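Long-range contacts in protein-glutamine gamma-glutamyltransferase (Pagrus major, PDB 1G0D), which probably cross-links proteins in a calcium-dependent reaction, joining peptide-bound glutamine to the amino group of lysine or of other primary amines and releasing ammonia: residues R409-A417 / G572-I580; H503-T514 / L558-P568. All blocks are in the same frame, centred on the assembly; numbering follows the deposited sequence.

Contact 1: residues R409-A417 / G572-I580; sequences RRKITEDHA and GPIMTVANI
Thr413 and Glu414 pair in parallel with Ile574 and Met575 through a short run of backbone bonds. Thr413 N donates to Pro573 O at 2.8 Å, nearly straight at 172°, and Met575 N donates to Thr413 O at 2.9 Å; a third bond, Asp415 N to Met575 O, is weak at 3.3 Å, where strand 409-414 ends. Apolar contact gathers on Met575: CG2 of Ile412 presses on its CB, while its methyl CE, swung round by a chain bent at the last torsion, lies 3.5 Å from Glu414 CG. Two flat groups lie over the partner strand. The guanidinium of Arg410 rests one face on the Pro573 ring, with NH1 3.7 Å from CD, and NH1 also forms a salt bridge with Asp566. Farther along, the His416 ring covers Val577 O, which stands 3.5 Å above the centre of the ring plane; its NE2 bonds to Trp167, and Glu414 OE1 meets its edge through a weak bond from ND1. At this junction of catalytic-domain strands and first β-barrel, backbone bonds thus fix the register in the middle, while the ends rest on side-chain faces, the poorly ordered His416 end probably being the looser.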
loop_
_atom_site.group_PDB
_atom_site.type_symbol
_atom_site.label_atom_id
_atom_site.label_comp_id
_atom_site.label_asym_id
_atom_site.label_seq_id
_atom_site.Cartn_x
_atom_site.Cartn_y
_atom_site.Cartn_z
ATOM N N ARG A 409 -32.065 -7.744 25.608
ATOM C CA ARG A 409 -30.834 -7.884 24.833
ATOM C C ARG A 409 -29.934 -8.996 25.386
ATOM O O ARG A 409 -29.498 -8.955 26.542
ATOM C CB ARG A 409 -30.065 -6.562 24.825
ATOM C CG ARG A 409 -30.729 -5.460 24.051
ATOM C CD ARG A 409 -30.029 -4.175 24.320
ATOM N NE ARG A 409 -29.216 -4.254 25.538
ATOM C CZ ARG A 409 -27.906 -3.986 25.602
ATOM N NH1 ARG A 409 -27.211 -3.611 24.519
ATOM N NH2 ARG A 409 -27.287 -4.072 26.768
ATOM N N ARG A 410 -29.667 -9.998 24.561
ATOM C CA ARG A 410 -28.820 -11.101 24.978
ATOM C C ARG A 410 -27.423 -10.959 24.371
ATOM O O ARG A 410 -27.242 -10.924 23.151
ATOM C CB ARG A 410 -29.479 -12.427 24.586
ATOM C CG ARG A 410 -30.950 -12.500 24.995
ATOM C CD ARG A 410 -31.669 -13.654 24.339
ATOM N NE ARG A 410 -31.138 -14.911 24.839
ATOM C CZ ARG A 410 -30.709 -15.904 24.064
ATOM N NH1 ARG A 410 -30.233 -17.019 24.618
ATOM N NH2 ARG A 410 -30.763 -15.785 22.741
ATOM N N LYS A 411 -26.437 -10.874 25.250
ATOM C CA LYS A 411 -25.053 -10.717 24.849
ATOM C C LYS A 411 -24.504 -12.004 24.255
ATOM O O LYS A 411 -24.544 -13.070 24.886
ATOM C CB LYS A 411 -24.238 -10.322 26.062
ATOM C CG LYS A 411 -22.977 -9.641 25.748
ATOM C CD LYS A 411 -22.196 -9.520 27.015
ATOM C CE LYS A 411 -21.236 -8.342 26.966
ATOM N NZ LYS A 411 -20.939 -7.688 28.302
ATOM N N ILE A 412 -24.008 -11.917 23.029
ATOM C CA ILE A 412 -23.443 -13.091 22.378
ATOM C C ILE A 412 -21.999 -13.233 22.795
ATOM O O ILE A 412 -21.243 -12.258 22.748
ATOM C CB ILE A 412 -23.461 -12.959 20.868
ATOM C CG1 ILE A 412 -24.911 -12.972 20.369
ATOM C CG2 ILE A 412 -22.623 -14.070 20.258
ATOM C CD1 ILE A 412 -25.077 -13.016 18.866
ATOM N N THR A 413 -21.622 -14.434 23.229
ATOM C CA THR A 413 -20.237 -14.694 23.633
ATOM C C THR A 413 -19.554 -15.126 22.361
ATOM O O THR A 413 -20.048 -16.003 21.650
ATOM C CB THR A 413 -20.100 -15.835 24.673
ATOM O OG1 THR A 413 -21.007 -15.628 25.768
ATOM C CG2 THR A 413 -18.705 -15.842 25.218
ATOM N N GLU A 414 -18.423 -14.515 22.056
ATOM C CA GLU A 414 -17.782 -14.875 20.820
ATOM C C GLU A 414 -16.358 -15.398 20.879
ATOM O O GLU A 414 -15.492 -14.780 21.489
ATOM C CB GLU A 414 -17.836 -13.684 19.866
ATOM C CG GLU A 414 -18.175 -14.076 18.452
ATOM C CD GLU A 414 -17.383 -13.309 17.437
ATOM O OE1 GLU A 414 -16.884 -13.947 16.472
ATOM O OE2 GLU A 414 -17.260 -12.075 17.616
ATOM N N ASP A 415 -16.127 -16.561 20.277
ATOM C CA ASP A 415 -14.764 -17.064 20.179
ATOM C C ASP A 415 -14.379 -17.006 18.700
ATOM O O ASP A 415 -14.866 -17.802 17.880
ATOM C CB ASP A 415 -14.595 -18.495 20.698
ATOM C CG ASP A 415 -13.095 -18.857 20.933
ATOM O OD1 ASP A 415 -12.242 -18.503 20.071
ATOM O OD2 ASP A 415 -12.769 -19.484 21.977
ATOM N N HIS A 416 -13.501 -16.044 18.397
ATOM C CA HIS A 416 -12.976 -15.727 17.062
ATOM C C HIS A 416 -12.500 -14.305 17.341
ATOM O O HIS A 416 -11.463 -13.852 16.879
ATOM C CB HIS A 416 -14.102 -15.703 16.009
ATOM C CG HIS A 416 -13.706 -15.081 14.704
ATOM N ND1 HIS A 416 -14.328 -13.961 14.187
ATOM C CD2 HIS A 416 -12.758 -15.427 13.800
ATOM C CE1 HIS A 416 -13.779 -13.645 13.028
ATOM N NE2 HIS A 416 -12.823 -14.521 12.769
ATOM N N ALA A 417 -13.326 -13.629 18.124
ATOM C CA ALA A 417 -13.126 -12.274 18.604
ATOM C C ALA A 417 -12.082 -11.387 17.929
ATOM O O ALA A 417 -11.822 -11.497 16.733
ATOM C CB ALA A 417 -12.846 -12.344 20.087
ATOM N N GLY A 572 -24.710 -17.597 28.120
ATOM C CA GLY A 572 -25.638 -17.147 27.024
ATOM C C GLY A 572 -25.340 -17.742 25.654
ATOM O O GLY A 572 -24.662 -18.768 25.557
ATOM N N PRO A 573 -25.846 -17.132 24.572
ATOM C CA PRO A 573 -25.564 -17.692 23.246
ATOM C C PRO A 573 -24.082 -17.585 22.822
ATOM O O PRO A 573 -23.387 -16.643 23.213
ATOM C CB PRO A 573 -26.506 -16.917 22.321
ATOM C CG PRO A 573 -26.819 -15.642 23.045
ATOM C CD PRO A 573 -26.698 -15.929 24.518
ATOM N N ILE A 574 -23.616 -18.552 22.023
ATOM C CA ILE A 574 -22.225 -18.600 21.545
ATOM C C ILE A 574 -22.159 -18.445 20.043
ATOM O O ILE A 574 -22.881 -19.123 19.319
ATOM C CB ILE A 574 -21.543 -19.959 21.846
ATOM C CG1 ILE A 574 -21.335 -20.154 23.338
ATOM C CG2 ILE A 574 -20.181 -20.012 21.208
ATOM C CD1 ILE A 574 -20.525 -21.402 23.644
ATOM N N MET A 575 -21.253 -17.595 19.567
ATOM C CA MET A 575 -21.112 -17.375 18.129
ATOM C C MET A 575 -19.676 -17.585 17.645
ATOM O O MET A 575 -18.723 -17.528 18.424
ATOM C CB MET A 575 -21.566 -15.953 17.757
ATOM C CG MET A 575 -22.194 -15.814 16.354
ATOM S SD MET A 575 -22.044 -14.136 15.651
ATOM C CE MET A 575 -21.239 -13.261 17.063
ATOM N N THR A 576 -19.538 -17.838 16.349
ATOM C CA THR A 576 -18.246 -18.033 15.725
ATOM C C THR A 576 -18.424 -17.776 14.251
ATOM O O THR A 576 -19.313 -18.322 13.621
ATOM C CB THR A 576 -17.716 -19.450 15.911
ATOM O OG1 THR A 576 -17.388 -19.660 17.290
ATOM C CG2 THR A 576 -16.464 -19.625 15.112
ATOM N N VAL A 577 -17.592 -16.924 13.686
ATOM C CA VAL A 577 -17.725 -16.650 12.274
ATOM C C VAL A 577 -16.484 -17.078 11.527
ATOM O O VAL A 577 -15.415 -17.119 12.094
ATOM C CB VAL A 577 -17.989 -15.166 12.049
ATOM C CG1 VAL A 577 -18.070 -14.866 10.555
ATOM C CG2 VAL A 577 -19.284 -14.809 12.717
ATOM N N ALA A 578 -16.644 -17.439 10.264
ATOM C CA ALA A 578 -15.527 -17.857 9.441
ATOM C C ALA A 578 -15.737 -17.295 8.055
ATOM O O ALA A 578 -16.858 -17.282 7.561
ATOM C CB ALA A 578 -15.464 -19.368 9.377
ATOM N N ASN A 579 -14.678 -16.796 7.438
ATOM C CA ASN A 579 -14.800 -16.279 6.083
ATOM C C ASN A 579 -14.031 -17.212 5.222
ATOM O O ASN A 579 -12.840 -17.420 5.445
ATOM C CB ASN A 579 -14.202 -14.900 5.960
ATOM C CG ASN A 579 -15.121 -13.852 6.472
ATOM O OD1 ASN A 579 -15.901 -13.285 5.714
ATOM N ND2 ASN A 579 -15.051 -13.586 7.771
ATOM N N ILE A 580 -14.710 -17.783 4.237
ATOM C CA ILE A 580 -14.052 -18.720 3.374
ATOM C C ILE A 580 -13.688 -18.141 2.027
ATOM O O ILE A 580 -14.549 -17.772 1.252
ATOM C CB ILE A 580 -14.919 -19.956 3.154
ATOM C CG1 ILE A 580 -15.417 -20.470 4.500
ATOM C CG2 ILE A 580 -14.116 -21.048 2.464
ATOM C CD1 ILE A 580 -16.223 -21.757 4.428
HETATM O O HOH W 1 -12.284 -15.453 9.477
#

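Contact 2: residues H503-T514 / L558-P568; sequences HAQLTMLAMAVT and LIRVKALLDAP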
loop_
_atom_site.group_PDB
_atom_site.type_symbol
_atom_site.label_atom_id
_atom_site.label_comp_id
_atom_site.label_asym_id
_atom_site.label_seq_id
_atom_site.Cartn_x
_atom_site.Cartn_y
_atom_site.Cartn_z
ATOM N N HIS A 503 -27.849 -29.991 25.751
ATOM C CA HIS A 503 -28.729 -29.894 24.605
ATOM C C HIS A 503 -28.833 -28.420 24.228
ATOM O O HIS A 503 -29.105 -27.578 25.078
ATOM C CB HIS A 503 -30.115 -30.469 24.964
ATOM C CG HIS A 503 -30.135 -31.312 26.215
ATOM N ND1 HIS A 503 -29.809 -32.653 26.216
ATOM C CD2 HIS A 503 -30.488 -31.015 27.489
ATOM C CE1 HIS A 503 -29.962 -33.144 27.431
ATOM N NE2 HIS A 503 -30.374 -32.171 28.224
ATOM N N ALA A 504 -28.606 -28.096 22.963
ATOM C CA ALA A 504 -28.671 -26.704 22.544
ATOM C C ALA A 504 -29.219 -26.543 21.121
ATOM O O ALA A 504 -29.465 -27.520 20.406
ATOM C CB ALA A 504 -27.282 -26.053 22.677
ATOM N N GLN A 505 -29.448 -25.299 20.728
ATOM C CA GLN A 505 -29.985 -25.025 19.410
ATOM C C GLN A 505 -28.867 -24.474 18.574
ATOM O O GLN A 505 -28.266 -23.461 18.922
ATOM C CB GLN A 505 -31.108 -23.995 19.508
ATOM C CG GLN A 505 -32.106 -24.027 18.353
ATOM C CD GLN A 505 -33.062 -25.196 18.446
ATOM O OE1 GLN A 505 -33.482 -25.585 19.545
ATOM N NE2 GLN A 505 -33.410 -25.770 17.293
ATOM N N LEU A 506 -28.619 -25.120 17.450
ATOM C CA LEU A 506 -27.538 -24.741 16.577
ATOM C C LEU A 506 -27.982 -24.118 15.259
ATOM O O LEU A 506 -28.418 -24.814 14.345
ATOM C CB LEU A 506 -26.710 -25.996 16.313
ATOM C CG LEU A 506 -25.276 -26.046 15.788
ATOM C CD1 LEU A 506 -25.271 -26.689 14.411
ATOM C CD2 LEU A 506 -24.662 -24.683 15.763
ATOM N N THR A 507 -27.849 -22.806 15.148
ATOM C CA THR A 507 -28.199 -22.115 13.912
ATOM C C THR A 507 -26.961 -21.862 13.038
ATOM O O THR A 507 -25.954 -21.359 13.522
ATOM C CB THR A 507 -28.817 -20.756 14.217
ATOM O OG1 THR A 507 -29.876 -20.910 15.172
ATOM C CG2 THR A 507 -29.326 -20.115 12.935
ATOM N N MET A 508 -27.037 -22.190 11.755
ATOM C CA MET A 508 -25.918 -21.966 10.840
ATOM C C MET A 508 -26.369 -21.262 9.572
ATOM O O MET A 508 -27.418 -21.584 9.025
ATOM C CB MET A 508 -25.287 -23.284 10.440
ATOM C CG MET A 508 -25.274 -24.297 11.517
ATOM S SD MET A 508 -24.917 -25.840 10.692
ATOM C CE MET A 508 -26.182 -26.939 11.381
ATOM N N LEU A 509 -25.599 -20.285 9.110
ATOM C CA LEU A 509 -25.933 -19.578 7.874
ATOM C C LEU A 509 -24.694 -19.449 7.040
ATOM O O LEU A 509 -23.594 -19.401 7.551
ATOM C CB LEU A 509 -26.401 -18.148 8.103
ATOM C CG LEU A 509 -27.217 -17.536 9.234
ATOM C CD1 LEU A 509 -26.528 -17.670 10.597
ATOM C CD2 LEU A 509 -27.399 -16.046 8.851
ATOM N N ALA A 510 -24.874 -19.329 5.745
ATOM C CA ALA A 510 -23.754 -19.165 4.861
ATOM C C ALA A 510 -24.229 -18.125 3.853
ATOM O O ALA A 510 -25.196 -18.356 3.119
ATOM C CB ALA A 510 -23.447 -20.471 4.202
ATOM N N MET A 511 -23.570 -16.967 3.843
ATOM C CA MET A 511 -23.945 -15.879 2.945
ATOM C C MET A 511 -22.707 -15.386 2.247
ATOM O O MET A 511 -21.638 -15.433 2.826
ATOM C CB MET A 511 -24.514 -14.725 3.744
ATOM C CG MET A 511 -23.429 -13.855 4.326
ATOM S SD MET A 511 -23.882 -13.092 5.894
ATOM C CE MET A 511 -24.544 -14.565 6.717
ATOM N N ALA A 512 -22.849 -14.906 1.015
ATOM C CA ALA A 512 -21.703 -14.380 0.281
ATOM C C ALA A 512 -21.357 -13.028 0.915
ATOM O O ALA A 512 -22.215 -12.383 1.537
ATOM C CB ALA A 512 -22.038 -14.209 -1.180
ATOM N N VAL A 513 -20.108 -12.600 0.756
ATOM C CA VAL A 513 -19.627 -11.353 1.364
ATOM C C VAL A 513 -18.522 -10.680 0.511
ATOM O O VAL A 513 -18.009 -11.279 -0.468
ATOM C CB VAL A 513 -19.074 -11.706 2.758
ATOM C CG1 VAL A 513 -17.595 -11.539 2.778
ATOM C CG2 VAL A 513 -19.743 -10.902 3.834
ATOM N N THR A 514 -18.186 -9.434 0.848
ATOM C CA THR A 514 -17.097 -8.729 0.151
ATOM C C THR A 514 -16.021 -8.535 1.204
ATOM O O THR A 514 -16.319 -8.591 2.412
ATOM C CB THR A 514 -17.467 -7.330 -0.380
ATOM O OG1 THR A 514 -17.733 -6.449 0.714
ATOM C CG2 THR A 514 -18.656 -7.400 -1.285
ATOM N N LEU A 558 -15.806 -14.838 -1.734
ATOM C CA LEU A 558 -15.891 -15.013 -0.281
ATOM C C LEU A 558 -17.249 -15.460 0.299
ATOM O O LEU A 558 -18.313 -14.948 -0.062
ATOM C CB LEU A 558 -15.506 -13.707 0.393
ATOM C CG LEU A 558 -14.063 -13.253 0.452
ATOM C CD1 LEU A 558 -14.102 -11.747 0.693
ATOM C CD2 LEU A 558 -13.283 -14.003 1.569
ATOM N N ILE A 559 -17.205 -16.387 1.244
ATOM C CA ILE A 559 -18.413 -16.866 1.872
ATOM C C ILE A 559 -18.257 -16.787 3.379
ATOM O O ILE A 559 -17.431 -17.480 3.971
ATOM C CB ILE A 559 -18.713 -18.328 1.432
ATOM C CG1 ILE A 559 -19.252 -18.323 -0.010
ATOM C CG2 ILE A 559 -19.726 -18.981 2.382
ATOM C CD1 ILE A 559 -19.226 -19.656 -0.676
ATOM N N ARG A 560 -19.052 -15.940 4.012
ATOM C CA ARG A 560 -18.975 -15.816 5.455
ATOM C C ARG A 560 -19.917 -16.826 6.109
ATOM O O ARG A 560 -21.118 -16.742 5.926
ATOM C CB ARG A 560 -19.375 -14.406 5.864
ATOM C CG ARG A 560 -19.048 -14.036 7.297
ATOM C CD ARG A 560 -19.220 -12.545 7.458
ATOM N NE ARG A 560 -18.088 -11.807 6.913
ATOM C CZ ARG A 560 -17.956 -10.484 6.967
ATOM N NH1 ARG A 560 -16.882 -9.894 6.447
ATOM N NH2 ARG A 560 -18.902 -9.746 7.536
ATOM N N VAL A 561 -19.378 -17.789 6.847
ATOM C CA VAL A 561 -20.199 -18.774 7.539
ATOM C C VAL A 561 -20.286 -18.371 9.000
ATOM O O VAL A 561 -19.283 -17.959 9.580
ATOM C CB VAL A 561 -19.572 -20.166 7.455
ATOM C CG1 VAL A 561 -20.425 -21.180 8.214
ATOM C CG2 VAL A 561 -19.426 -20.564 5.997
ATOM N N LYS A 562 -21.481 -18.448 9.581
ATOM C CA LYS A 562 -21.698 -18.100 10.995
ATOM C C LYS A 562 -22.422 -19.212 11.734
ATOM O O LYS A 562 -23.224 -19.930 11.167
ATOM C CB LYS A 562 -22.522 -16.824 11.120
ATOM C CG LYS A 562 -21.943 -15.663 10.359
ATOM C CD LYS A 562 -22.773 -14.408 10.601
ATOM C CE LYS A 562 -22.184 -13.187 9.929
ATOM N NZ LYS A 562 -22.811 -11.965 10.483
ATOM N N ALA A 563 -22.147 -19.373 13.005
ATOM C CA ALA A 563 -22.832 -20.427 13.716
ATOM C C ALA A 563 -23.192 -19.853 15.060
ATOM O O ALA A 563 -22.396 -19.138 15.667
ATOM C CB ALA A 563 -21.933 -21.647 13.873
ATOM N N LEU A 564 -24.413 -20.124 15.497
ATOM C CA LEU A 564 -24.898 -19.639 16.789
ATOM C C LEU A 564 -25.206 -20.901 17.559
ATOM O O LEU A 564 -25.725 -21.862 17.000
ATOM C CB LEU A 564 -26.186 -18.840 16.601
ATOM C CG LEU A 564 -26.509 -17.619 17.446
ATOM C CD1 LEU A 564 -27.565 -17.990 18.438
ATOM C CD2 LEU A 564 -25.273 -17.069 18.116
ATOM N N LEU A 565 -24.884 -20.926 18.835
ATOM C CA LEU A 565 -25.160 -22.109 19.626
ATOM C C LEU A 565 -25.866 -21.577 20.831
ATOM O O LEU A 565 -25.205 -21.086 21.730
ATOM C CB LEU A 565 -23.857 -22.758 20.073
ATOM C CG LEU A 565 -23.649 -24.265 20.211
ATOM C CD1 LEU A 565 -23.514 -24.617 21.670
ATOM C CD2 LEU A 565 -24.779 -25.010 19.580
ATOM N N ASP A 566 -27.190 -21.610 20.869
ATOM C CA ASP A 566 -27.788 -21.108 22.076
ATOM C C ASP A 566 -27.606 -22.153 23.136
ATOM O O ASP A 566 -28.289 -23.185 23.192
ATOM C CB ASP A 566 -29.240 -20.738 21.924
ATOM C CG ASP A 566 -29.566 -19.483 22.704
ATOM O OD1 ASP A 566 -30.283 -18.605 22.158
ATOM O OD2 ASP A 566 -29.074 -19.380 23.860
ATOM N N ALA A 567 -26.608 -21.854 23.957
ATOM C CA ALA A 567 -26.184 -22.691 25.046
ATOM C C ALA A 567 -27.168 -22.706 26.200
ATOM O O ALA A 567 -27.470 -21.668 26.799
ATOM C CB ALA A 567 -24.795 -22.224 25.542
ATOM N N PRO A 568 -27.688 -23.899 26.518
ATOM C CA PRO A 568 -28.648 -24.206 27.592
ATOM C C PRO A 568 -28.236 -23.710 29.007
ATOM O O PRO A 568 -27.041 -23.848 29.383
ATOM C CB PRO A 568 -28.753 -25.737 27.543
ATOM C CG PRO A 568 -27.522 -26.187 26.743
ATOM C CD PRO A 568 -27.351 -25.102 25.734
#
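With CG anti to the backbone N (chi1 -167°) and a bend at chi3, Arg560 turns its guanidinium against Val513, whose CG2 sits over the centre of one face, 3.6 Å above the plane. Met511 has CG between its backbone N and carbonyl carbon (chi1 82°), and further bends at chi2 and chi3 bring CE to 4.2 Å from Lys562 CE. On this same face Leu509 CD1 crosses the base of Lys562, 4.1 Å from its CB. The other face is apolar: Leu506 CD2 reaches Leu565 CD2 at 3.8 Å, and the methyl of Ala510 lies near CG2 of both Ile559 and Val561. Between the faces runs a regular antiparallel pairing, with Thr507-Leu564, Leu509-Lys562 and Met511-Arg560 as hydrogen-bonded pairs. Leu564 N to Thr507 O, at 2.8 Å, lies in the carbonyl plane, whereas Met511 N approaches Arg560 O tilted 30° from it.

The buried Arg560 head is gripped from several sides: NE bonds to Asn579, NH1 to Ser517 and Asn330, and NH2 forms a salt bridge with Asp326, which also takes Lys562 NZ. A methionine in its place would probably leave Asn579 and Ser517 without these donors and take from Asp326 one of the two cations described here, Lys562 remaining. Asn579 belongs to the GTP site inferred by similarity, so Arg560 is consistent with a second-shell role there.

Strand 502-513 is flanked by strand 525-532 and strand 558-566 by 573-581; beneath the Leu506 and Val561 face, strands 473-479 and 536-544 pack across, as in the first β-barrel of transglutaminases.

Both contacts lie in one mixed sheet and share its middle: strand 573-581 of contact 1 pairs with strand 558-566 of contact 2, for instance through Ala578 O and Val561 N, and Met575 packs on the carbonyl of Ala563. Contact 2, nested within the chain loop that contact 1 closes, is the buried one, a long antiparallel pairing with a largely apolar face and two buried cations, Arg560 and Lys562, that share one carboxylate, Asp326. Contact 1 is shorter, parallel and partly exposed, relying on a few bonds and on flat side chains. Polar side chains of each contact reach into the other toward both ends of the shared strands.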